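Local coordinates for maquette-3 (Escherichia coli, PDB 6Z0C), which is a computationally designed four-helix bundle with no known natural function, made to carry a network of charged side chains within its hydrophobic core, at residues Ile28-Ile39 / Glu65-Gln76. Sequence-based numbering, arbitrary orientation.
Sequences IRELLKIKLQII and EEKQIELLETLQ
Lys35 reaches from helix 4-48 into helix 52-99 and ends between Glu65 and Gln68. Its chain bends at chi3 (62°) and again at chi4, which curls the ammonium round to the two acceptors. Lys35 NZ makes a salt bridge to Glu65 OE2 at 2.7 Å, meeting that oxygen nearly along its C-O axis. Lys35 NZ also donates to Gln68 OE1 at 2.9 Å. This second bond comes from above the amide's carbonyl plane, 39° out of it. The outstretched Gln68 lies across the lysine, roughly perpendicular to it. Further salt bridges run from Lys35 to Glu136 and from Glu65 to Lys162, so the charge network links all four helices. Such mutual compensation probably makes burial of Lys35 and Glu65 tolerable.

Segments 28-39 and 65-76 run antiparallel, at 166° between their directions, with axes 10.1 Å apart at closest approach, as neighbours in a four-helix bundle. The packing is knobs-into-holes. Lys35 fills a hole made by Glu65, Gln68, Ile69 and Leu72, and Lys35 CD lies 3.6 Å from Leu72 CD1. Ile69 is the return knob, set among Leu32, Lys35, Leu36 and Ile39.

Beside the charges, Ile39 packs on Glu65, with CG1 against the methylene CG of the glutamate. Ile39 CD1 meets Ile69 CG1 at 3.6 Å. Farther along, the side chains of Leu32 and Leu72 run antiparallel past one another. There the fit is tight, with Leu32 CD2 3.4 Å from Leu72 CB. The bent chain of Glu73 brings its carboxylate beside Leu32 CD1. At the far end, Ile28 CG2 touches Gln76 CG at 3.4 Å, while Ile28 CD1 rests on Leu75 CB.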
ATOM      1  N   ILE A  28       1.489  -6.508   3.316  1.00 33.89           N
ATOM      2  CA  ILE A  28       2.734  -6.523   2.492  1.00 33.17           C
ATOM      3  C   ILE A  28       3.592  -7.729   2.900  1.00 32.76           C
ATOM      4  O   ILE A  28       4.107  -8.410   1.994  1.00 34.19           O
ATOM      5  CB  ILE A  28       3.515  -5.203   2.601  1.00 34.52           C
ATOM      6  CG1 ILE A  28       2.770  -4.054   1.917  1.00 36.09           C
ATOM      7  CG2 ILE A  28       4.912  -5.377   2.028  1.00 36.01           C
ATOM      8  CD1 ILE A  28       3.290  -2.685   2.280  1.00 37.82           C
ATOM      9  N   ARG A  29       3.748  -7.982   4.202  1.00 33.37           N
ATOM     10  CA  ARG A  29       4.532  -9.141   4.715  1.00 35.82           C
ATOM     11  C   ARG A  29       3.925 -10.441   4.171  1.00 33.93           C
ATOM     12  O   ARG A  29       4.698 -11.307   3.736  1.00 34.29           O
ATOM     13  CB  ARG A  29       4.590  -9.144   6.246  1.00 38.20           C
ATOM     14  CG  ARG A  29       5.651  -8.220   6.825  1.00 42.72           C
ATOM     15  CD  ARG A  29       5.954  -8.533   8.279  1.00 46.99           C
ATOM     16  NE  ARG A  29       4.819  -8.197   9.126  1.00 49.61           N
ATOM     17  CZ  ARG A  29       4.558  -6.986   9.617  1.00 52.20           C
ATOM     18  NH1 ARG A  29       3.483  -6.802  10.364  1.00 52.77           N
ATOM     19  NH2 ARG A  29       5.365  -5.966   9.370  1.00 50.64           N
ATOM     20  N   GLU A  30       2.592 -10.560   4.173  1.00 34.54           N
ATOM     21  CA  GLU A  30       1.871 -11.765   3.678  1.00 36.57           C
ATOM     22  C   GLU A  30       2.085 -11.898   2.166  1.00 33.90           C
ATOM     23  O   GLU A  30       2.292 -13.032   1.699  1.00 35.95           O
ATOM     24  CB  GLU A  30       0.393 -11.707   4.063  1.00 38.39           C
ATOM     25  CG  GLU A  30       0.172 -11.935   5.548  1.00 45.51           C
ATOM     26  CD  GLU A  30      -1.217 -11.632   6.085  1.00 50.56           C
ATOM     27  OE1 GLU A  30      -1.464 -11.945   7.270  1.00 58.01           O
ATOM     28  OE2 GLU A  30      -2.044 -11.077   5.332  1.00 60.78           O
ATOM     29  N   LEU A  31       2.058 -10.781   1.434  1.00 34.21           N
ATOM     30  CA  LEU A  31       2.289 -10.751  -0.037  1.00 34.88           C
ATOM     31  C   LEU A  31       3.723 -11.188  -0.343  1.00 33.48           C
ATOM     32  O   LEU A  31       3.914 -11.964  -1.288  1.00 33.07           O
ATOM     33  CB  LEU A  31       2.030  -9.343  -0.577  1.00 37.67           C
ATOM     34  CG  LEU A  31       0.621  -9.098  -1.106  1.00 39.22           C
ATOM     35  CD1 LEU A  31       0.455  -7.642  -1.499  1.00 42.62           C
ATOM     36  CD2 LEU A  31       0.316 -10.010  -2.286  1.00 39.39           C
ATOM     37  N   LEU A  32       4.693 -10.684   0.417  1.00 33.28           N
ATOM     38  CA  LEU A  32       6.122 -11.057   0.257  1.00 32.65           C
ATOM     39  C   LEU A  32       6.281 -12.570   0.449  1.00 33.83           C
ATOM     40  O   LEU A  32       6.970 -13.204  -0.383  1.00 33.88           O
ATOM     41  CB  LEU A  32       6.959 -10.258   1.259  1.00 33.68           C
ATOM     42  CG  LEU A  32       7.210  -8.802   0.867  1.00 35.76           C
ATOM     43  CD1 LEU A  32       7.699  -7.991   2.057  1.00 37.77           C
ATOM     44  CD2 LEU A  32       8.208  -8.720  -0.277  1.00 38.38           C
ATOM     45  N   LYS A  33       5.651 -13.128   1.484  1.00 33.80           N
ATOM     46  CA  LYS A  33       5.727 -14.579   1.804  1.00 38.21           C
ATOM     47  C   LYS A  33       5.205 -15.388   0.610  1.00 36.71           C
ATOM     48  O   LYS A  33       5.965 -16.238   0.108  1.00 35.10           O
ATOM     49  CB  LYS A  33       4.964 -14.901   3.092  1.00 42.89           C
ATOM     50  CG  LYS A  33       5.095 -16.342   3.571  1.00 48.42           C
ATOM     51  CD  LYS A  33       4.315 -16.651   4.834  1.00 54.55           C
ATOM     52  CE  LYS A  33       4.673 -15.752   6.000  1.00 58.20           C
ATOM     53  NZ  LYS A  33       4.045 -16.214   7.260  1.00 62.61           N
ATOM     54  N   ILE A  34       3.973 -15.139   0.150  1.00 36.96           N
ATOM     55  CA  ILE A  34       3.379 -15.937  -0.966  1.00 38.20           C
ATOM     56  C   ILE A  34       4.194 -15.710  -2.246  1.00 36.10           C
ATOM     57  O   ILE A  34       4.386 -16.689  -2.984  1.00 36.96           O
ATOM     58  CB  ILE A  34       1.874 -15.676  -1.201  1.00 43.38           C
ATOM     59  CG1 ILE A  34       1.356 -16.586  -2.321  1.00 46.91           C
ATOM     60  CG2 ILE A  34       1.583 -14.211  -1.487  1.00 44.50           C
ATOM     61  CD1 ILE A  34      -0.147 -16.706  -2.404  1.00 50.98           C
ATOM     62  N   LYS A  35       4.655 -14.484  -2.512  1.00 35.58           N
ATOM     63  CA  LYS A  35       5.341 -14.161  -3.793  1.00 37.30           C
ATOM     64  C   LYS A  35       6.696 -14.880  -3.834  1.00 36.32           C
ATOM     65  O   LYS A  35       7.047 -15.398  -4.911  1.00 34.09           O
ATOM     66  CB  LYS A  35       5.412 -12.648  -4.023  1.00 40.23           C
ATOM     67  CG  LYS A  35       4.097 -12.048  -4.515  1.00 43.41           C
ATOM     68  CD  LYS A  35       4.180 -10.620  -5.019  1.00 47.34           C
ATOM     69  CE  LYS A  35       5.090 -10.440  -6.217  1.00 48.68           C
ATOM     70  NZ  LYS A  35       4.576 -11.136  -7.420  1.00 45.88           N
ATOM     71  N   LEU A  36       7.405 -14.972  -2.706  1.00 35.03           N
ATOM     72  CA  LEU A  36       8.692 -15.715  -2.642  1.00 35.54           C
ATOM     73  C   LEU A  36       8.420 -17.217  -2.813  1.00 35.64           C
ATOM     74  O   LEU A  36       9.210 -17.878  -3.510  1.00 34.33           O
ATOM     75  CB  LEU A  36       9.417 -15.403  -1.327  1.00 39.27           C
ATOM     76  CG  LEU A  36      10.861 -15.900  -1.244  1.00 43.53           C
ATOM     77  CD1 LEU A  36      11.662 -15.507  -2.479  1.00 44.98           C
ATOM     78  CD2 LEU A  36      11.543 -15.372   0.008  1.00 47.67           C
ATOM     79  N   GLN A  37       7.334 -17.733  -2.226  1.00 35.77           N
ATOM     80  CA  GLN A  37       6.902 -19.147  -2.400  1.00 36.78           C
ATOM     81  C   GLN A  37       6.652 -19.394  -3.894  1.00 35.10           C
ATOM     82  O   GLN A  37       7.105 -20.426  -4.407  1.00 34.49           O
ATOM     83  CB  GLN A  37       5.669 -19.452  -1.546  1.00 41.39           C
ATOM     84  CG  GLN A  37       5.969 -19.506  -0.054  1.00 47.37           C
ATOM     85  CD  GLN A  37       4.745 -19.698   0.813  1.00 54.42           C
ATOM     86  OE1 GLN A  37       3.617 -19.402   0.416  1.00 60.27           O
ATOM     87  NE2 GLN A  37       4.966 -20.188   2.023  1.00 57.79           N
ATOM     88  N   ILE A  38       6.003 -18.448  -4.576  1.00 34.15           N
ATOM     89  CA  ILE A  38       5.649 -18.571  -6.021  1.00 34.56           C
ATOM     90  C   ILE A  38       6.921 -18.504  -6.876  1.00 31.83           C
ATOM     91  O   ILE A  38       6.981 -19.255  -7.854  1.00 32.11           O
ATOM     92  CB  ILE A  38       4.576 -17.539  -6.415  1.00 35.93           C
ATOM     93  CG1 ILE A  38       3.203 -18.017  -5.936  1.00 38.72           C
ATOM     94  CG2 ILE A  38       4.596 -17.259  -7.912  1.00 39.28           C
ATOM     95  CD1 ILE A  38       2.122 -16.966  -5.981  1.00 43.55           C
ATOM     96  N   ILE A  39       7.909 -17.673  -6.515  1.00 31.36           N
ATOM     97  CA  ILE A  39       9.230 -17.630  -7.214  1.00 32.21           C
ATOM     98  C   ILE A  39       9.826 -19.046  -7.233  1.00 31.60           C
ATOM     99  O   ILE A  39      10.317 -19.473  -8.296  1.00 30.72           O
ATOM    100  CB  ILE A  39      10.195 -16.612  -6.570  1.00 34.19           C
ATOM    101  CG1 ILE A  39       9.768 -15.173  -6.875  1.00 36.98           C
ATOM    102  CG2 ILE A  39      11.624 -16.875  -7.017  1.00 35.86           C
ATOM    103  CD1 ILE A  39      10.725 -14.109  -6.401  1.00 39.96           C
ATOM    104  N   GLU A  65       9.539 -11.398 -11.624  1.00 38.88           N
ATOM    105  CA  GLU A  65       9.135 -11.744 -10.235  1.00 40.83           C
ATOM    106  C   GLU A  65      10.119 -11.130  -9.225  1.00 39.18           C
ATOM    107  O   GLU A  65       9.657 -10.587  -8.197  1.00 36.29           O
ATOM    108  CB  GLU A  65       9.054 -13.263 -10.086  1.00 44.12           C
ATOM    109  CG  GLU A  65       7.981 -13.712  -9.117  1.00 50.32           C
ATOM    110  CD  GLU A  65       6.556 -13.578  -9.615  1.00 50.87           C
ATOM    111  OE1 GLU A  65       6.285 -13.995 -10.758  1.00 57.33           O
ATOM    112  OE2 GLU A  65       5.717 -13.073  -8.847  1.00 66.29           O
ATOM    113  N   GLU A  66      11.424 -11.209  -9.495  1.00 37.57           N
ATOM    114  CA  GLU A  66      12.476 -10.702  -8.569  1.00 40.58           C
ATOM    115  C   GLU A  66      12.313  -9.183  -8.415  1.00 42.51           C
ATOM    116  O   GLU A  66      12.466  -8.683  -7.282  1.00 40.73           O
ATOM    117  CB  GLU A  66      13.869 -11.098  -9.062  1.00 42.06           C
ATOM    118  CG  GLU A  66      14.171 -12.582  -8.906  1.00 42.99           C
ATOM    119  CD  GLU A  66      14.407 -13.073  -7.484  1.00 43.23           C
ATOM    120  OE1 GLU A  66      14.473 -14.308  -7.292  1.00 42.52           O
ATOM    121  OE2 GLU A  66      14.533 -12.231  -6.571  1.00 42.40           O
ATOM    122  N   LYS A  67      11.976  -8.485  -9.505  1.00 42.09           N
ATOM    123  CA  LYS A  67      11.742  -7.015  -9.516  1.00 43.84           C
ATOM    124  C   LYS A  67      10.517  -6.678  -8.658  1.00 40.28           C
ATOM    125  O   LYS A  67      10.575  -5.679  -7.917  1.00 40.69           O
ATOM    126  CB  LYS A  67      11.562  -6.513 -10.952  1.00 46.96           C
ATOM    127  CG  LYS A  67      12.796  -6.649 -11.833  1.00 51.86           C
ATOM    128  CD  LYS A  67      12.537  -6.359 -13.295  1.00 57.93           C
ATOM    129  CE  LYS A  67      13.584  -6.976 -14.200  1.00 62.64           C
ATOM    130  NZ  LYS A  67      13.494  -6.448 -15.581  1.00 66.06           N
ATOM    131  N   GLN A  68       9.448  -7.473  -8.765  1.00 39.16           N
ATOM    132  CA  GLN A  68       8.171  -7.262  -8.030  1.00 40.71           C
ATOM    133  C   GLN A  68       8.400  -7.446  -6.526  1.00 38.06           C
ATOM    134  O   GLN A  68       7.798  -6.689  -5.743  1.00 39.66           O
ATOM    135  CB  GLN A  68       7.092  -8.223  -8.523  1.00 43.07           C
ATOM    136  CG  GLN A  68       6.645  -7.944  -9.949  1.00 44.78           C
ATOM    137  CD  GLN A  68       5.621  -8.939 -10.433  1.00 49.15           C
ATOM    138  OE1 GLN A  68       5.503 -10.047  -9.912  1.00 52.14           O
ATOM    139  NE2 GLN A  68       4.862  -8.542 -11.439  1.00 50.16           N
ATOM    140  N   ILE A  69       9.226  -8.416  -6.134  1.00 35.35           N
ATOM    141  CA  ILE A  69       9.600  -8.624  -4.703  1.00 39.59           C
ATOM    142  C   ILE A  69      10.277  -7.346  -4.197  1.00 36.63           C
ATOM    143  O   ILE A  69       9.900  -6.880  -3.106  1.00 37.32           O
ATOM    144  CB  ILE A  69      10.495  -9.865  -4.506  1.00 43.43           C
ATOM    145  CG1 ILE A  69       9.687 -11.164  -4.546  1.00 48.38           C
ATOM    146  CG2 ILE A  69      11.283  -9.747  -3.211  1.00 47.10           C
ATOM    147  CD1 ILE A  69       8.896 -11.443  -3.286  1.00 51.18           C
ATOM    148  N   GLU A  70      11.228  -6.792  -4.956  1.00 37.66           N
ATOM    149  CA  GLU A  70      12.000  -5.600  -4.513  1.00 40.41           C
ATOM    150  C   GLU A  70      11.035  -4.421  -4.362  1.00 36.93           C
ATOM    151  O   GLU A  70      11.196  -3.665  -3.397  1.00 34.90           O
ATOM    152  CB  GLU A  70      13.164  -5.267  -5.449  1.00 44.80           C
ATOM    153  CG  GLU A  70      14.066  -4.153  -4.923  1.00 53.01           C
ATOM    154  CD  GLU A  70      14.361  -4.148  -3.426  1.00 60.40           C
ATOM    155  OE1 GLU A  70      13.967  -3.171  -2.744  1.00 58.30           O
ATOM    156  OE2 GLU A  70      15.002  -5.108  -2.939  1.00 72.61           O
ATOM    157  N   LEU A  71      10.046  -4.290  -5.251  1.00 37.77           N
ATOM    158  CA  LEU A  71       9.045  -3.193  -5.165  1.00 38.14           C
ATOM    159  C   LEU A  71       8.261  -3.301  -3.849  1.00 36.16           C
ATOM    160  O   LEU A  71       8.033  -2.255  -3.220  1.00 35.68           O
ATOM    161  CB  LEU A  71       8.085  -3.223  -6.356  1.00 41.44           C
ATOM    162  CG  LEU A  71       6.888  -2.285  -6.197  1.00 45.93           C
ATOM    163  CD1 LEU A  71       7.345  -0.836  -6.117  1.00 49.99           C
ATOM    164  CD2 LEU A  71       5.890  -2.471  -7.318  1.00 51.66           C
ATOM    165  N   LEU A  72       7.832  -4.503  -3.458  1.00 35.04           N
ATOM    166  CA  LEU A  72       7.078  -4.716  -2.191  1.00 38.11           C
ATOM    167  C   LEU A  72       7.904  -4.205  -1.004  1.00 36.68           C
ATOM    168  O   LEU A  72       7.306  -3.605  -0.095  1.00 37.89           O
ATOM    169  CB  LEU A  72       6.727  -6.199  -2.022  1.00 41.47           C
ATOM    170  CG  LEU A  72       5.557  -6.700  -2.867  1.00 43.63           C
ATOM    171  CD1 LEU A  72       5.327  -8.184  -2.636  1.00 46.25           C
ATOM    172  CD2 LEU A  72       4.286  -5.918  -2.575  1.00 44.17           C
ATOM    173  N   GLU A  73       9.222  -4.422  -1.012  1.00 37.17           N
ATOM    174  CA  GLU A  73      10.126  -3.960   0.076  1.00 40.73           C
ATOM    175  C   GLU A  73      10.168  -2.425   0.068  1.00 38.51           C
ATOM    176  O   GLU A  73      10.226  -1.844   1.161  1.00 39.27           O
ATOM    177  CB  GLU A  73      11.506  -4.611  -0.049  1.00 45.10           C
ATOM    178  CG  GLU A  73      11.491  -6.118   0.194  1.00 49.10           C
ATOM    179  CD  GLU A  73      11.247  -6.569   1.628  1.00 51.77           C
ATOM    180  OE1 GLU A  73      11.056  -5.701   2.507  1.00 57.88           O
ATOM    181  OE2 GLU A  73      11.251  -7.795   1.868  1.00 53.65           O
ATOM    182  N   THR A  74      10.106  -1.794  -1.112  1.00 38.55           N
ATOM    183  CA  THR A  74       9.955  -0.319  -1.274  1.00 41.25           C
ATOM    184  C   THR A  74       8.655   0.147  -0.607  1.00 38.41           C
ATOM    185  O   THR A  74       8.678   1.199   0.062  1.00 39.90           O
ATOM    186  CB  THR A  74       9.985   0.103  -2.749  1.00 44.40           C
ATOM    187  OG1 THR A  74      11.308  -0.127  -3.234  1.00 46.37           O
ATOM    188  CG2 THR A  74       9.606   1.553  -2.966  1.00 48.46           C
ATOM    189  N   LEU A  75       7.558  -0.591  -0.797  1.00 35.98           N
ATOM    190  CA  LEU A  75       6.231  -0.246  -0.219  1.00 36.42           C
ATOM    191  C   LEU A  75       6.300  -0.304   1.313  1.00 34.60           C
ATOM    192  O   LEU A  75       5.678   0.555   1.956  1.00 32.15           O
ATOM    193  CB  LEU A  75       5.160  -1.188  -0.780  1.00 37.74           C
ATOM    194  CG  LEU A  75       4.860  -1.034  -2.273  1.00 40.77           C
ATOM    195  CD1 LEU A  75       3.695  -1.918  -2.677  1.00 42.51           C
ATOM    196  CD2 LEU A  75       4.576   0.414  -2.642  1.00 42.10           C
ATOM    197  N   GLN A  76       7.030  -1.270   1.879  1.00 37.38           N
ATOM    198  CA  GLN A  76       7.248  -1.388   3.348  1.00 38.59           C
ATOM    199  C   GLN A  76       7.887  -0.100   3.876  1.00 37.37           C
ATOM    200  O   GLN A  76       7.424   0.411   4.912  1.00 38.12           O
ATOM    201  CB  GLN A  76       8.138  -2.588   3.677  1.00 43.21           C
ATOM    202  CG  GLN A  76       7.355  -3.866   3.923  1.00 50.03           C
ATOM    203  CD  GLN A  76       6.854  -3.981   5.342  1.00 55.40           C
ATOM    204  OE1 GLN A  76       7.464  -3.473   6.281  1.00 67.77           O
ATOM    205  NE2 GLN A  76       5.733  -4.662   5.515  1.00 52.75           N
TER